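Local coordinates for trypsin-resistant surface T6 protein (Streptococcus pyogenes serotype M6, PDB 4P0D), which probably forms the backbone of a cell-wall-anchored pilus, serving as the repeated, sortase-linked subunit of its Ig-like-domain shaft, at residues N197-E200 with G201-F204; S225-E229 with N230-G234; I372-L375 with K376-K379. The protein carries 1 engineered substitution. All coordinates share one frame; numbering follows the deposited sequence.

Contact 1 of 3, residues N197-E200 with G201-F204; sequences NMSE and GLTF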
ATOM      1  N   ASN A 197      -6.098  -0.926   1.633  1.00 17.96           N
ATOM      2  CA  ASN A 197      -7.488  -0.521   1.508  1.00 19.99           C
ATOM      3  C   ASN A 197      -7.637   0.288   0.226  1.00 19.56           C
ATOM      4  O   ASN A 197      -6.876   1.215  -0.046  1.00 19.22           O
ATOM      5  CB  ASN A 197      -7.953   0.292   2.718  1.00 21.61           C
ATOM      6  CG  ASN A 197      -9.485   0.328   2.860  1.00 23.18           C
ATOM      7  OD1 ASN A 197     -10.160  -0.698   2.818  1.00 23.54           O
ATOM      8  ND2 ASN A 197     -10.025   1.514   3.062  1.00 24.79           N
ATOM      9  N   MET A 198      -8.601  -0.108  -0.572  1.00 20.26           N
ATOM     10  CA  MET A 198      -8.836   0.514  -1.865  1.00 21.40           C
ATOM     11  C   MET A 198      -9.703   1.743  -1.665  1.00 19.01           C
ATOM     12  O   MET A 198     -10.614   1.726  -0.841  1.00 19.14           O
ATOM     13  CB  MET A 198      -9.570  -0.468  -2.774  1.00 23.15           C
ATOM     14  CG  MET A 198      -8.815  -1.739  -3.116  1.00 26.72           C
ATOM     15  SD  MET A 198      -7.658  -1.430  -4.450  1.00 33.90           S
ATOM     16  CE  MET A 198      -6.666  -2.910  -4.288  1.00 33.68           C
ATOM     17  N   SER A 199      -9.451   2.796  -2.434  1.00 18.10           N
ATOM     18  CA  SER A 199     -10.350   3.961  -2.435  1.00 18.59           C
ATOM     19  C   SER A 199     -11.718   3.524  -2.952  1.00 18.68           C
ATOM     20  O   SER A 199     -11.855   2.433  -3.539  1.00 17.06           O
ATOM     21  CB  SER A 199      -9.792   5.090  -3.303  1.00 18.65           C
ATOM     22  OG  SER A 199      -9.539   4.611  -4.611  1.00 19.18           O
ATOM     23  N   GLU A 200     -12.728   4.361  -2.736  1.00 19.54           N
ATOM     24  CA  GLU A 200     -14.103   3.882  -2.861  1.00 20.72           C
ATOM     25  C   GLU A 200     -14.525   3.552  -4.285  1.00 18.38           C
ATOM     26  O   GLU A 200     -15.449   2.787  -4.460  1.00 17.51           O
ATOM     27  CB  GLU A 200     -15.124   4.818  -2.175  1.00 22.99           C
ATOM     28  CG  GLU A 200     -15.287   6.187  -2.805  1.00 24.27           C
ATOM     29  CD  GLU A 200     -16.561   6.903  -2.359  1.00 27.27           C
ATOM     30  OE1 GLU A 200     -16.781   8.027  -2.841  1.00 26.93           O
ATOM     31  OE2 GLU A 200     -17.355   6.349  -1.554  1.00 30.23           O
ATOM     32  N   GLY A 201     -13.838   4.102  -5.283  1.00 17.82           N
ATOM     33  CA  GLY A 201     -14.149   3.839  -6.689  1.00 17.63           C
ATOM     34  C   GLY A 201     -13.638   2.504  -7.226  1.00 17.23           C
ATOM     35  O   GLY A 201     -13.774   2.214  -8.419  1.00 17.28           O
ATOM     36  N   LEU A 202     -13.018   1.715  -6.349  1.00 16.69           N
ATOM     37  CA  LEU A 202     -12.544   0.378  -6.670  1.00 17.52           C
ATOM     38  C   LEU A 202     -13.195  -0.572  -5.690  1.00 17.41           C
ATOM     39  O   LEU A 202     -13.260  -0.262  -4.513  1.00 18.61           O
ATOM     40  CB  LEU A 202     -11.027   0.330  -6.510  1.00 18.59           C
ATOM     41  CG  LEU A 202     -10.269   1.338  -7.386  1.00 20.15           C
ATOM     42  CD1 LEU A 202      -8.906   1.702  -6.818  1.00 21.50           C
ATOM     43  CD2 LEU A 202     -10.140   0.780  -8.801  1.00 21.00           C
ATOM     44  N   THR A 203     -13.706  -1.704  -6.156  1.00 16.37           N
ATOM     45  CA  THR A 203     -14.335  -2.665  -5.283  1.00 16.16           C
ATOM     46  C   THR A 203     -13.369  -3.843  -5.137  1.00 16.01           C
ATOM     47  O   THR A 203     -13.130  -4.591  -6.085  1.00 16.72           O
ATOM     48  CB  THR A 203     -15.711  -3.103  -5.817  1.00 16.60           C
ATOM     49  OG1 THR A 203     -16.541  -1.949  -6.025  1.00 16.27           O
ATOM     50  CG2 THR A 203     -16.407  -4.068  -4.840  1.00 16.88           C
ATOM     51  N   PHE A 204     -12.787  -3.966  -3.949  1.00 15.17           N
ATOM     52  CA  PHE A 204     -11.819  -5.018  -3.624  1.00 14.69           C
ATOM     53  C   PHE A 204     -12.473  -6.378  -3.633  1.00 15.16           C
ATOM     54  O   PHE A 204     -13.580  -6.510  -3.127  1.00 15.35           O
ATOM     55  CB  PHE A 204     -11.255  -4.763  -2.225  1.00 14.73           C
ATOM     56  CG  PHE A 204     -10.345  -5.848  -1.728  1.00 14.23           C
ATOM     57  CD1 PHE A 204      -9.107  -6.058  -2.315  1.00 14.25           C
ATOM     58  CD2 PHE A 204     -10.723  -6.657  -0.662  1.00 14.13           C
ATOM     59  CE1 PHE A 204      -8.267  -7.067  -1.865  1.00 14.18           C
ATOM     60  CE2 PHE A 204      -9.878  -7.648  -0.198  1.00 14.39           C
ATOM     61  CZ  PHE A 204      -8.654  -7.857  -0.792  1.00 14.15           C
TER
HETATM   62  O   HOH W   1     -11.626   6.055  -5.660  1.00 16.80           O
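M198, just before a type I beta turn from S199 to L202, packs on L202 at its end; the turn carries the chain from strand 192-197 into strand 202-213. The tightly packed part lies on the inner side. M198 CB stands 4.1 Å from L202 CB, the two side chains crossing at about a right angle. M198 is bent at chi2 (-81°), and farther out its SD lies near L202 CD1, while its CG approaches F204 CB at 4.0 Å. Y174 and Y261, on strands 171-179 and 258-265, pack on M198 from outside the turn. The turn itself is closed by the bond from L202 N to S199 O, 3.1 Å long.

The other side is looser and polar. The exposed E200 extends its chain away from the turn and touches K268. A water bridges the turn, donating to S199 OG at 2.7 Å and accepting from G201 N at 3.0 Å; S199 OG is also hydrogen-bonded to P277 O. The same hydroxyl lies 3.7 Å from L202 CD1. S199 thus sits at a border: M198, L202 and F204 turn their apolar groups inward, while the polar backbone is satisfied by the turn's own bond, the water, and N241 and N266.

Contact 2 of 3, residues S225-E229 with N230-G234; sequences SVMVE and NTKIG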
ATOM      1  N   SER A 225      -6.726 -18.807   7.108  1.00 15.15           N
ATOM      2  CA  SER A 225      -5.429 -19.432   7.198  1.00 14.22           C
ATOM      3  C   SER A 225      -4.783 -19.524   5.841  1.00 13.52           C
ATOM      4  O   SER A 225      -5.375 -20.023   4.884  1.00 13.20           O
ATOM      5  CB  SER A 225      -5.524 -20.826   7.814  1.00 14.06           C
ATOM      6  OG  SER A 225      -5.945 -20.758   9.157  1.00 13.91           O
ATOM      7  N   VAL A 226      -3.559 -19.040   5.776  1.00 13.39           N
ATOM      8  CA  VAL A 226      -2.764 -19.084   4.562  1.00 13.54           C
ATOM      9  C   VAL A 226      -1.887 -20.328   4.661  1.00 13.93           C
ATOM     10  O   VAL A 226      -0.928 -20.358   5.448  1.00 14.06           O
ATOM     11  CB  VAL A 226      -1.889 -17.832   4.449  1.00 13.70           C
ATOM     12  CG1 VAL A 226      -1.104 -17.848   3.139  1.00 13.84           C
ATOM     13  CG2 VAL A 226      -2.752 -16.585   4.560  1.00 13.62           C
ATOM     14  N   MET A 227      -2.225 -21.353   3.876  1.00 14.00           N
ATOM     15  CA  MET A 227      -1.570 -22.663   3.982  1.00 14.51           C
ATOM     16  C   MET A 227      -0.670 -22.953   2.789  1.00 14.66           C
ATOM     17  O   MET A 227      -1.117 -22.863   1.646  1.00 14.27           O
ATOM     18  CB  MET A 227      -2.637 -23.770   4.063  1.00 14.97           C
ATOM     19  CG  MET A 227      -3.661 -23.604   5.190  1.00 15.26           C
ATOM     20  SD  MET A 227      -2.946 -23.523   6.842  1.00 16.40           S
ATOM     21  CE  MET A 227      -2.246 -25.175   6.955  1.00 16.52           C
ATOM     22  N   VAL A 228       0.586 -23.295   3.056  1.00 15.54           N
ATOM     23  CA  VAL A 228       1.510 -23.824   2.053  1.00 17.37           C
ATOM     24  C   VAL A 228       2.244 -25.020   2.655  1.00 19.68           C
ATOM     25  O   VAL A 228       2.686 -24.968   3.806  1.00 20.64           O
ATOM     26  CB  VAL A 228       2.585 -22.803   1.602  1.00 17.84           C
ATOM     27  CG1 VAL A 228       3.349 -23.326   0.384  1.00 18.78           C
ATOM     28  CG2 VAL A 228       1.966 -21.464   1.268  1.00 18.47           C
ATOM     29  N   GLU A 229       2.395 -26.078   1.874  1.00 21.43           N
ATOM     30  CA  GLU A 229       3.086 -27.314   2.315  1.00 23.26           C
ATOM     31  C   GLU A 229       2.676 -27.812   3.721  1.00 21.48           C
ATOM     32  O   GLU A 229       3.523 -28.239   4.507  1.00 22.04           O
ATOM     33  CB  GLU A 229       4.640 -27.220   2.141  1.00 24.80           C
ATOM     34  CG  GLU A 229       5.366 -25.973   2.666  1.00 25.18           C
ATOM     35  CD  GLU A 229       6.855 -25.926   2.282  1.00 25.44           C
ATOM     36  OE1 GLU A 229       7.196 -26.124   1.106  1.00 24.91           O
ATOM     37  OE2 GLU A 229       7.707 -25.672   3.160  1.00 24.88           O
ATOM     38  N   ASN A 230       1.359 -27.798   3.987  1.00 19.65           N
ATOM     39  CA  ASN A 230       0.775 -28.131   5.295  1.00 18.41           C
ATOM     40  C   ASN A 230       1.226 -27.198   6.426  1.00 18.26           C
ATOM     41  O   ASN A 230       1.005 -27.486   7.603  1.00 18.75           O
ATOM     42  CB  ASN A 230       1.019 -29.618   5.687  1.00 18.02           C
ATOM     43  CG  ASN A 230       0.090 -30.585   4.971  1.00 18.04           C
ATOM     44  OD1 ASN A 230      -1.022 -30.233   4.579  1.00 16.85           O
ATOM     45  ND2 ASN A 230       0.543 -31.837   4.821  1.00 17.55           N
ATOM     46  N   THR A 231       1.848 -26.086   6.069  1.00 17.94           N
ATOM     47  CA  THR A 231       2.304 -25.099   7.027  1.00 18.45           C
ATOM     48  C   THR A 231       1.433 -23.871   6.925  1.00 18.30           C
ATOM     49  O   THR A 231       1.168 -23.378   5.837  1.00 18.89           O
ATOM     50  CB  THR A 231       3.755 -24.690   6.739  1.00 18.29           C
ATOM     51  OG1 THR A 231       4.595 -25.834   6.855  1.00 18.68           O
ATOM     52  CG2 THR A 231       4.239 -23.611   7.700  1.00 18.60           C
ATOM     53  N   LYS A 232       0.996 -23.369   8.060  1.00 18.40           N
ATOM     54  CA  LYS A 232       0.305 -22.087   8.098  1.00 19.00           C
ATOM     55  C   LYS A 232       1.337 -20.953   8.176  1.00 18.17           C
ATOM     56  O   LYS A 232       2.036 -20.809   9.181  1.00 18.91           O
ATOM     57  CB  LYS A 232      -0.616 -22.046   9.309  1.00 20.27           C
ATOM     58  CG  LYS A 232      -1.516 -20.833   9.345  1.00 22.52           C
ATOM     59  CD  LYS A 232      -1.988 -20.528  10.756  1.00 25.51           C
ATOM     60  CE  LYS A 232      -3.290 -21.213  11.070  1.00 29.02           C
ATOM     61  NZ  LYS A 232      -3.775 -20.772  12.415  1.00 32.12           N
ATOM     62  N   ILE A 233       1.441 -20.144   7.126  1.00 16.55           N
ATOM     63  CA  ILE A 233       2.427 -19.062   7.131  1.00 15.84           C
ATOM     64  C   ILE A 233       1.817 -17.714   7.500  1.00 15.67           C
ATOM     65  O   ILE A 233       2.533 -16.724   7.660  1.00 15.35           O
ATOM     66  CB  ILE A 233       3.177 -18.921   5.789  1.00 15.30           C
ATOM     67  CG1 ILE A 233       2.232 -18.552   4.640  1.00 14.59           C
ATOM     68  CG2 ILE A 233       3.932 -20.205   5.485  1.00 15.62           C
ATOM     69  CD1 ILE A 233       2.943 -18.123   3.376  1.00 14.32           C
ATOM     70  N   GLY A 234       0.500 -17.661   7.602  1.00 15.07           N
ATOM     71  CA  GLY A 234      -0.164 -16.439   7.967  1.00 15.07           C
ATOM     72  C   GLY A 234      -1.670 -16.611   8.000  1.00 15.85           C
ATOM     73  O   GLY A 234      -2.184 -17.711   7.813  1.00 16.15           O
TER
HETATM   74  O   HOH W   2      -6.095 -19.617  11.560  1.00 48.13           O
HETATM   75  O   HOH W   3       6.969 -24.943   5.676  1.00 25.08           O
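M227 and K232 face each other in a tight beta hairpin, strands 225-228 and 231-238 joined by a type I' turn from V228 to T231. In such two-residue hairpins both corner residues adopt left-handed backbone conformations, as E229 and N230 do here. V228 and T231 form the hydrogen-bonded pair next to the turn, V228 N to T231 O at 2.8 Å and T231 N to V228 O at 2.7 Å. M227 and K232 form the adjoining non-hydrogen-bonded pair, in which M227 CA also makes a C-H...O contact to T231 O.

K232 shows how a long side chain can run along a hairpin. Its CB rests 3.7 Å from M227 SD; the bend at chi2 (-58°) brings that sulfur over K232, and chi3 (-65°) turns M227 CE toward the T231-K232 backbone. K232 CG remains near the sulfur and approaches V226 O. A turn at chi3 of the lysine (-91°) then leads CE to S225 OG, 3.3 Å away, and NZ donates to a water that in turn donates to S225 OG, which is also hydrogen-bonded to D223.

On the other face V226, V228 and I233 form an apolar patch. V226 CG1 packs on I233 CG1 at 3.7 Å and V228 CG2 meets I233 CD1, with W213 of strand 202-213 against both V228 and I233. At the turn, the E229 carboxylate makes salt bridges to K216 and K214, and a second water links it back to the hairpin, lying 2.7 Å from E229 OE2 and 2.8 Å from T231 OG1.

Contact 3 of 3, residues I372-L375 with K376-K379; sequences IKEL and KAPK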
ATOM      1  N   ILE A 372     -18.463   9.065 -30.987  1.00 20.35           N
ATOM      2  CA  ILE A 372     -19.739   9.549 -30.535  1.00 19.69           C
ATOM      3  C   ILE A 372     -20.612   9.506 -31.750  1.00 19.29           C
ATOM      4  O   ILE A 372     -20.237  10.052 -32.794  1.00 18.69           O
ATOM      5  CB  ILE A 372     -19.655  10.998 -30.030  1.00 20.48           C
ATOM      6  CG1 ILE A 372     -18.684  11.066 -28.843  1.00 20.41           C
ATOM      7  CG2 ILE A 372     -21.053  11.497 -29.662  1.00 20.64           C
ATOM      8  CD1 ILE A 372     -18.167  12.453 -28.538  1.00 21.16           C
ATOM      9  N   LYS A 373     -21.746   8.839 -31.623  1.00 18.47           N
ATOM     10  CA  LYS A 373     -22.659   8.650 -32.746  1.00 20.47           C
ATOM     11  C   LYS A 373     -24.090   8.730 -32.253  1.00 20.15           C
ATOM     12  O   LYS A 373     -24.433   8.135 -31.232  1.00 21.32           O
ATOM     13  CB  LYS A 373     -22.388   7.307 -33.425  1.00 20.36           C
ATOM     14  N   GLU A 374     -24.926   9.475 -32.969  1.00 20.46           N
ATOM     15  CA  GLU A 374     -26.295   9.714 -32.529  1.00 21.84           C
ATOM     16  C   GLU A 374     -27.168   8.484 -32.744  1.00 22.76           C
ATOM     17  O   GLU A 374     -27.078   7.816 -33.773  1.00 24.22           O
ATOM     18  CB  GLU A 374     -26.896  10.925 -33.253  1.00 23.09           C
ATOM     19  CG  GLU A 374     -28.180  11.438 -32.616  1.00 23.33           C
ATOM     20  CD  GLU A 374     -28.521  12.867 -33.021  1.00 24.82           C
ATOM     21  OE1 GLU A 374     -28.431  13.181 -34.218  1.00 25.40           O
ATOM     22  OE2 GLU A 374     -28.906  13.670 -32.139  1.00 25.65           O
ATOM     23  N   LEU A 375     -27.978   8.178 -31.741  1.00 23.99           N
ATOM     24  CA  LEU A 375     -28.961   7.098 -31.796  1.00 25.43           C
ATOM     25  C   LEU A 375     -30.353   7.651 -32.061  1.00 26.68           C
ATOM     26  O   LEU A 375     -31.144   7.009 -32.763  1.00 27.37           O
ATOM     27  CB  LEU A 375     -28.971   6.311 -30.482  1.00 24.42           C
ATOM     28  CG  LEU A 375     -27.625   5.711 -30.073  1.00 24.63           C
ATOM     29  CD1 LEU A 375     -27.786   5.008 -28.739  1.00 24.79           C
ATOM     30  CD2 LEU A 375     -27.107   4.757 -31.136  1.00 24.97           C
ATOM     31  N   LYS A 376     -30.651   8.829 -31.502  1.00 26.59           N
ATOM     32  CA  LYS A 376     -31.942   9.458 -31.687  1.00 27.20           C
ATOM     33  C   LYS A 376     -31.829  10.972 -31.719  1.00 26.31           C
ATOM     34  O   LYS A 376     -31.318  11.609 -30.775  1.00 23.22           O
ATOM     35  CB  LYS A 376     -32.909   9.040 -30.581  1.00 29.62           C
ATOM     36  CG  LYS A 376     -34.358   9.325 -30.939  1.00 32.65           C
ATOM     37  CD  LYS A 376     -35.304   8.997 -29.800  1.00 35.51           C
ATOM     38  CE  LYS A 376     -36.750   9.205 -30.240  1.00 38.20           C
ATOM     39  NZ  LYS A 376     -37.669   9.315 -29.072  1.00 39.17           N
ATOM     40  N   ALA A 377     -32.321  11.555 -32.812  1.00 24.43           N
ATOM     41  CA  ALA A 377     -32.306  13.006 -32.959  1.00 24.74           C
ATOM     42  C   ALA A 377     -33.194  13.687 -31.910  1.00 24.48           C
ATOM     43  O   ALA A 377     -34.148  13.101 -31.409  1.00 24.34           O
ATOM     44  CB  ALA A 377     -32.749  13.406 -34.367  1.00 26.00           C
ATOM     45  N   PRO A 378     -32.868  14.937 -31.565  1.00 24.49           N
ATOM     46  CA  PRO A 378     -33.863  15.704 -30.829  1.00 25.31           C
ATOM     47  C   PRO A 378     -35.114  15.911 -31.704  1.00 25.87           C
ATOM     48  O   PRO A 378     -34.999  15.979 -32.935  1.00 25.27           O
ATOM     49  CB  PRO A 378     -33.147  17.023 -30.513  1.00 24.62           C
ATOM     50  CG  PRO A 378     -31.958  17.083 -31.406  1.00 24.37           C
ATOM     51  CD  PRO A 378     -31.662  15.712 -31.910  1.00 23.83           C
ATOM     52  N   LYS A 379     -36.293  15.936 -31.081  1.00 27.04           N
ATOM     53  CA  LYS A 379     -37.548  16.147 -31.798  1.00 27.77           C
ATOM     54  C   LYS A 379     -37.428  17.414 -32.648  1.00 27.80           C
ATOM     55  O   LYS A 379     -36.929  18.442 -32.176  1.00 26.62           O
ATOM     56  CB  LYS A 379     -38.723  16.277 -30.819  1.00 28.94           C
TER
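A classic beta bulge in strand 368-376 of the prealbumin-like domain, where L375 and K376 both face I338, is immediately preceded by E374, which leans over the departing chain to reach P378. E374, with A377 and P378 after it, fits the E-box pattern of Gram-positive pilins, whose glutamate in relatives assists formation of a Lys-Asn isopeptide bond. The surroundings are consistent with that role: E374 touches K325, and N479 touches P378.

Within the loop the glutamate is met mainly by backbone and ring carbons. With CG anti to the backbone N (chi1 -166°) and the chain extended beyond it, the side chain follows the path of K376 and A377. E374 CG lies 3.6 Å from K376 O, its CD lies 3.8 Å from A377 CA, and its OE2 ends 3.4 Å from P378 CD, the E374 and P378 side chains crossing at about a right angle. OE2 is also 3.5 Å from K376 O, but both are acceptors and no bond joins them. K376 itself turns the other way, its extended side chain leading outward.

P378 has no N-H to offer, and its CD simply packs against OE2. The two carboxylate oxygens are therefore treated differently: OE1 is held by a hydrogen bond from N384 N, whereas toward the 376-379 loop OE2 faces carbon and a carbonyl oxygen.

The three contacts come in series along the chain, each a local reversal or corner in a beta-rich, multidomain subunit. Contacts 1 and 2 belong to the Cna-B-like region and are tied by strand 202-213, which starts in contact 1 and whose W213 packs on the hairpin of contact 2; their centres are about 27 Å apart, with nearest atoms about 12 Å apart. Contact 3 lies in the prealbumin-like region on a separate four-stranded antiparallel sheet, its centre about 35 Å and 58 Å from the centres of contacts 1 and 2. None touches another. The spread illustrates a modular subunit: the two domains sampled here each form their own turns, and a probable E-box glutamate lies in the prealbumin-like region.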